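Local coordinates for protein ricin B-related lectin (Polyporus squamosus, PDB 5MUA) that binds galactose through a beta-trefoil lectin domain and probably acts as a calcium-dependent, papain-like cysteine protease through a second domain, at residues B[69-74]-B[82-87]; B[76-81]-B[111-116]. One frame throughout, in Å; residues are numbered along the deposited sequence.

Interaction 1 of 2, residues B[69-74]-B[82-87]; sequences SYMDLA and TAIIGY. With GAL (beta-D-galactopyranose), chain J.
Two hydrogen bonds grip OD2 of D72: GAL O3 donates to it at 2.6 Å, and NE2 of Q95, outside the two segments, supplies the other. D72 lies in a beta hairpin of the ricin-type beta-trefoil, whose strands 70-73 and 82-87 run antiparallel and carry much of the galactose pocket on the face bearing D72, I85 and Y87. CG of D72 stands anti to the backbone N (chi1 169°), which carries the carboxylate out toward the sugar; the very short 2.5 Å bond from GAL O4 to D72 OD1 pairs with that to OD2, so two neighbouring hydroxyls, with Q95, help fix the rotation of the carboxylate. Reading O3 together with the axial O4 suits galactose. Beside it runs Y87, its ring turned 45° from the carboxylate plane and its CB 3.4 Å from D72 OD2. GAL C4 sits 3.6 Å above the centre of one face of the Y87 ring, so the C3-C4-C5 edge of the sugar lies over the aromatic while O3 and O4 meet the acid. The CD1 tip of I85 reaches GAL C6 at 3.7 Å. Backbone pairs Y70-Y87 and D72-I85 are each hydrogen-bonded in both directions, holding acid and ring in register. On the other face M71 and L73 pack against I84; in the conformer given, L73 CD1 meets I84 CD1 tightly at 3.4 Å, with W97 of strand 97-100 touching L73 and I84. Beyond L73, A74 N donates to A83 O at 3.0 Å, nearly along the C=O axis (171°).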
loop_
_atom_site.group_PDB
_atom_site.type_symbol
_atom_site.label_atom_id
_atom_site.label_comp_id
_atom_site.label_asym_id
_atom_site.label_seq_id
_atom_site.Cartn_x
_atom_site.Cartn_y
_atom_site.Cartn_z
ATOM N N SER B 69 6.285 -15.791 21.387
ATOM C CA SER B 69 6.450 -16.802 22.446
ATOM C C SER B 69 5.036 -17.190 22.984
ATOM O O SER B 69 4.100 -16.389 23.039
ATOM C CB SER B 69 7.202 -16.166 23.646
ATOM O OG SER B 69 8.432 -15.654 23.301
ATOM N N TYR B 70 4.934 -18.424 23.420
ATOM C CA TYR B 70 3.736 -18.969 24.042
ATOM C C TYR B 70 3.850 -18.952 25.566
ATOM O O TYR B 70 4.857 -19.371 26.133
ATOM C CB TYR B 70 3.505 -20.409 23.560
ATOM C CG TYR B 70 3.038 -20.434 22.105
ATOM C CD1 TYR B 70 3.927 -20.216 21.048
ATOM C CD2 TYR B 70 1.684 -20.603 21.786
ATOM C CE1 TYR B 70 3.499 -20.174 19.744
ATOM C CE2 TYR B 70 1.258 -20.663 20.475
ATOM C CZ TYR B 70 2.167 -20.426 19.457
ATOM O OH TYR B 70 1.714 -20.367 18.195
ATOM N N MET B 71 2.777 -18.547 26.211
ATOM C CA MET B 71 2.662 -18.613 27.701
ATOM C C MET B 71 2.787 -20.090 28.091
ATOM O O MET B 71 2.078 -20.966 27.557
ATOM C CB MET B 71 1.369 -18.076 28.159
ATOM C CG MET B 71 1.264 -17.968 29.669
ATOM S SD MET B 71 -0.417 -17.336 30.154
ATOM C CE MET B 71 -0.261 -15.553 30.016
ATOM N N ASP B 72 3.723 -20.370 28.987
ATOM C CA ASP B 72 4.177 -21.739 29.212
ATOM C C ASP B 72 4.433 -21.892 30.734
ATOM O O ASP B 72 5.016 -21.010 31.382
ATOM C CB ASP B 72 5.449 -21.924 28.337
ATOM C CG ASP B 72 6.264 -23.244 28.628
ATOM O OD1 ASP B 72 6.706 -23.450 29.801
ATOM O OD2 ASP B 72 6.570 -23.929 27.622
ATOM N N LEU B 73 3.967 -23.009 31.291
ATOM C CA LEU B 73 4.183 -23.292 32.709
ATOM C C LEU B 73 5.530 -24.070 32.792
ATOM O O LEU B 73 5.635 -25.217 32.295
ATOM C CB LEU B 73 3.031 -24.109 33.274
ATOM C CG LEU B 73 3.152 -24.417 34.763
ATOM C CD1 LEU B 73 3.158 -23.156 35.647
ATOM C CD2 LEU B 73 1.938 -25.215 35.143
ATOM N N ALA B 74 6.548 -23.404 33.308
ATOM C CA ALA B 74 7.934 -23.852 33.229
ATOM C C ALA B 74 8.116 -25.254 33.715
ATOM O O ALA B 74 7.665 -25.646 34.822
ATOM C CB ALA B 74 8.879 -22.893 34.021
ATOM N N THR B 82 5.770 -22.124 40.537
ATOM C CA THR B 82 6.429 -22.383 39.275
ATOM C C THR B 82 6.274 -21.206 38.305
ATOM O O THR B 82 5.185 -20.687 38.152
ATOM C CB THR B 82 5.785 -23.605 38.615
ATOM O OG1 THR B 82 5.974 -24.750 39.480
ATOM C CG2 THR B 82 6.397 -23.897 37.258
ATOM N N ALA B 83 7.372 -20.827 37.665
ATOM C CA ALA B 83 7.395 -19.629 36.801
ATOM C C ALA B 83 6.485 -19.865 35.617
ATOM O O ALA B 83 6.456 -20.980 35.043
ATOM C CB ALA B 83 8.804 -19.366 36.273
ATOM N N ILE B 84 5.857 -18.780 35.203
ATOM C CA ILE B 84 5.091 -18.718 33.952
ATOM C C ILE B 84 6.003 -17.909 32.998
ATOM O O ILE B 84 6.362 -16.795 33.318
ATOM C CB ILE B 84 3.735 -17.983 34.079
ATOM C CG1 ILE B 84 2.812 -18.606 35.132
ATOM C CG2 ILE B 84 3.045 -17.905 32.708
ATOM C CD1 ILE B 84 2.353 -20.005 34.828
ATOM N N ILE B 85 6.336 -18.479 31.844
ATOM C CA ILE B 85 7.328 -17.929 30.934
ATOM C C ILE B 85 6.724 -17.847 29.537
ATOM O O ILE B 85 5.635 -18.389 29.273
ATOM C CB ILE B 85 8.602 -18.819 30.935
ATOM C CG1 ILE B 85 8.318 -20.237 30.418
ATOM C CG2 ILE B 85 9.210 -18.864 32.340
ATOM C CD1 ILE B 85 9.506 -21.184 30.317
ATOM N N GLY B 86 7.484 -17.243 28.622
ATOM C CA GLY B 86 7.217 -17.316 27.211
ATOM C C GLY B 86 8.192 -18.293 26.559
ATOM O O GLY B 86 9.376 -18.240 26.836
ATOM N N TYR B 87 7.697 -19.262 25.808
ATOM C CA TYR B 87 8.558 -20.314 25.256
ATOM C C TYR B 87 8.132 -20.538 23.789
ATOM O O TYR B 87 6.983 -20.278 23.413
ATOM C CB TYR B 87 8.381 -21.576 26.064
ATOM C CG TYR B 87 9.526 -22.542 26.044
ATOM C CD1 TYR B 87 10.706 -22.304 26.779
ATOM C CD2 TYR B 87 9.449 -23.708 25.324
ATOM C CE1 TYR B 87 11.769 -23.177 26.746
ATOM C CE2 TYR B 87 10.521 -24.585 25.291
ATOM C CZ TYR B 87 11.659 -24.313 26.044
ATOM O OH TYR B 87 12.692 -25.212 26.045
HETATM C C1 GAL J . 10.651 -27.766 29.559
HETATM C C2 GAL J . 9.269 -27.623 28.924
HETATM C C3 GAL J . 9.061 -26.325 28.170
HETATM C C4 GAL J . 9.505 -25.157 29.064
HETATM C C5 GAL J . 10.926 -25.412 29.633
HETATM C C6 GAL J . 11.382 -24.372 30.633
HETATM O O1 GAL J . 10.559 -28.876 30.404
HETATM O O2 GAL J . 9.090 -28.710 27.999
HETATM O O3 GAL J . 7.665 -26.284 27.775
HETATM O O4 GAL J . 8.529 -25.077 30.136
HETATM O O5 GAL J . 10.980 -26.664 30.338
HETATM O O6 GAL J . 12.729 -24.647 30.978
#

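Interaction 2 of 2, residues B[76-81]-B[111-116]; sequences HAATDG and KETGTF. With GAL (beta-D-galactopyranose), chain J.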
loop_
_atom_site.group_PDB
_atom_site.type_symbol
_atom_site.label_atom_id
_atom_site.label_comp_id
_atom_site.label_asym_id
_atom_site.label_seq_id
_atom_site.Cartn_x
_atom_site.Cartn_y
_atom_site.Cartn_z
ATOM N N HIS B 76 6.627 -27.965 33.062
ATOM C CA HIS B 76 5.383 -28.680 33.243
ATOM C C HIS B 76 5.056 -28.878 34.745
ATOM O O HIS B 76 4.288 -29.774 35.068
ATOM C CB HIS B 76 5.395 -30.080 32.564
ATOM C CG HIS B 76 5.941 -30.077 31.173
ATOM N ND1 HIS B 76 5.133 -30.257 30.077
ATOM C CD2 HIS B 76 7.207 -30.016 30.715
ATOM C CE1 HIS B 76 5.882 -30.213 28.988
ATOM N NE2 HIS B 76 7.135 -30.027 29.356
ATOM N N ALA B 77 5.672 -28.090 35.626
ATOM C CA ALA B 77 5.592 -28.384 37.069
ATOM C C ALA B 77 4.269 -27.835 37.703
ATOM O O ALA B 77 3.828 -26.656 37.500
ATOM C CB ALA B 77 6.819 -27.824 37.775
ATOM N N ALA B 78 3.664 -28.714 38.486
ATOM C CA ALA B 78 2.429 -28.419 39.203
ATOM C C ALA B 78 2.729 -27.730 40.529
ATOM O O ALA B 78 1.825 -27.235 41.214
ATOM C CB ALA B 78 1.663 -29.735 39.466
ATOM N N THR B 79 3.990 -27.706 40.891
ATOM C CA THR B 79 4.388 -27.150 42.167
ATOM C C THR B 79 4.019 -25.692 42.281
ATOM O O THR B 79 4.099 -24.922 41.315
ATOM C CB THR B 79 5.862 -27.443 42.512
ATOM O OG1 THR B 79 6.130 -27.290 43.910
ATOM C CG2 THR B 79 6.812 -26.647 41.712
ATOM N N ASP B 80 3.579 -25.311 43.484
ATOM C CA ASP B 80 3.248 -23.908 43.705
ATOM C C ASP B 80 4.464 -23.019 43.487
ATOM O O ASP B 80 5.578 -23.302 43.958
ATOM C CB ASP B 80 2.722 -23.726 45.124
ATOM C CG ASP B 80 1.391 -24.324 45.313
ATOM O OD1 ASP B 80 0.621 -24.547 44.382
ATOM O OD2 ASP B 80 1.081 -24.615 46.511
ATOM N N GLY B 81 4.233 -21.903 42.779
ATOM C CA GLY B 81 5.246 -20.879 42.554
ATOM C C GLY B 81 6.125 -21.123 41.343
ATOM O O GLY B 81 7.120 -20.408 41.188
ATOM N N LYS B 111 -3.645 -26.870 31.411
ATOM C CA LYS B 111 -4.281 -28.166 31.077
ATOM C C LYS B 111 -3.411 -29.256 31.676
ATOM O O LYS B 111 -3.930 -30.271 32.131
ATOM C CB LYS B 111 -4.328 -28.387 29.559
ATOM C CG LYS B 111 -5.005 -29.710 29.179
ATOM C CD LYS B 111 -4.830 -30.017 27.742
ATOM C CE LYS B 111 -5.355 -31.416 27.313
ATOM N NZ LYS B 111 -4.849 -31.543 25.906
ATOM N N GLU B 112 -2.105 -29.067 31.691
ATOM C CA GLU B 112 -1.235 -30.129 32.181
ATOM C C GLU B 112 -1.410 -30.369 33.663
ATOM O O GLU B 112 -1.614 -31.521 34.075
ATOM C CB GLU B 112 0.199 -29.820 31.893
ATOM C CG GLU B 112 1.390 -30.474 32.586
ATOM C CD GLU B 112 1.734 -31.786 31.982
ATOM O OE1 GLU B 112 2.454 -32.536 32.645
ATOM O OE2 GLU B 112 1.315 -32.014 30.834
ATOM N N THR B 113 -1.394 -29.288 34.444
ATOM C CA THR B 113 -1.295 -29.406 35.896
ATOM C C THR B 113 -2.525 -29.166 36.690
ATOM O O THR B 113 -2.578 -29.582 37.831
ATOM C CB THR B 113 -0.219 -28.472 36.423
ATOM O OG1 THR B 113 -0.628 -27.126 36.207
ATOM C CG2 THR B 113 1.114 -28.737 35.793
ATOM N N GLY B 114 -3.552 -28.531 36.125
ATOM C CA GLY B 114 -4.644 -28.033 36.926
ATOM C C GLY B 114 -4.277 -26.880 37.821
ATOM O O GLY B 114 -5.116 -26.489 38.643
ATOM N N THR B 115 -3.043 -26.347 37.752
ATOM C CA THR B 115 -2.707 -25.142 38.533
ATOM C C THR B 115 -3.002 -23.891 37.745
ATOM O O THR B 115 -3.172 -23.921 36.508
ATOM C CB THR B 115 -1.262 -25.143 39.030
ATOM O OG1 THR B 115 -0.364 -25.177 37.935
ATOM C CG2 THR B 115 -0.983 -26.386 39.903
ATOM N N PHE B 116 -3.126 -22.788 38.458
ATOM C CA PHE B 116 -3.686 -21.551 37.894
ATOM C C PHE B 116 -2.656 -20.462 37.775
ATOM O O PHE B 116 -1.766 -20.318 38.620
ATOM C CB PHE B 116 -4.836 -21.042 38.767
ATOM C CG PHE B 116 -5.999 -21.975 38.818
ATOM C CD1 PHE B 116 -6.964 -21.936 37.876
ATOM C CD2 PHE B 116 -6.102 -22.925 39.832
ATOM C CE1 PHE B 116 -8.057 -22.812 37.906
ATOM C CE2 PHE B 116 -7.187 -23.818 39.863
ATOM C CZ PHE B 116 -8.177 -23.731 38.922
HETATM C C1 GAL J . 10.651 -27.766 29.559
HETATM C C2 GAL J . 9.269 -27.623 28.924
HETATM C C3 GAL J . 9.061 -26.325 28.170
HETATM C C4 GAL J . 9.505 -25.157 29.064
HETATM C C5 GAL J . 10.926 -25.412 29.633
HETATM C C6 GAL J . 11.382 -24.372 30.633
HETATM O O1 GAL J . 10.559 -28.876 30.404
HETATM O O2 GAL J . 9.090 -28.710 27.999
HETATM O O3 GAL J . 7.665 -26.284 27.775
HETATM O O4 GAL J . 8.529 -25.077 30.136
HETATM O O5 GAL J . 10.980 -26.664 30.338
HETATM O O6 GAL J . 12.729 -24.647 30.978
HETATM O O HOH W 1 3.633 -32.257 34.866
HETATM O O HOH W 2 2.839 -30.625 28.892
HETATM O O HOH W 3 2.325 -24.803 38.881
#
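The loop linking the two strands of a beta-trefoil hairpin, 76-81, meets the turn at 111-116 that leads into strand 116-120, at the surface beside the galactose site. H76 belongs to that site: its NE2 lies 2.7 Å from GAL O2 in a hydrogen bond whose donor may be either atom. Behind it, E112, in the conformer given, acts as a second-shell residue through water. Its chain bends at chi2 and crosses H76 obliquely, the carboxylate turned 70° from the imidazole plane. One water, at the ring edge and in its plane, is hydrogen-bonded to H76 ND1 at 2.6 Å and donates to E112 OE2 at 2.8 Å. A second donates to H76 O at 2.6 Å and to E112 OE1 at 2.5 Å, so ring and backbone are both tied to the same carboxylate, whose charge may favour a protonated histidine. Further along, contact is by threonine and alanine carbons: CG2 of T113 touches H76 O and A78 CA, its CB faces the CB of A78, and CG2 of T115 presses to 3.2 Å from A78 O. The threonine hydroxyls form a short hydrogen-bond chain, T113 OG1 donating to T115 OG1 at 2.6 Å. T115 OG1, set between its own N and carbonyl carbon (chi1 61°), in turn donates at 2.9 Å to a third water, which gives its own hydrogens to A77 O and T79 O.

In the fold
Interactions 1 and 2 lie side by side at the galactose-binding end of the lectin domain, their centres about 11 Å apart, and both touch the same sugar. Their segments alternate along the chain: the 76-81 loop joins strand 70-73 to strand 82-87, and the turn at 111-116 comes later, ending where strand 116-120 begins. These three strands belong to a four-stranded antiparallel sheet with strand 129-133 between 82-87 and 116-120. L73 bridges the contacts directly, its CD2 packing on the hydroxyl oxygens of T113 and T115. The hairpin thus supplies acid and aromatic walls, its connecting loop adds the histidine, and N94 and G75 add further hydrogen bonds to galactose.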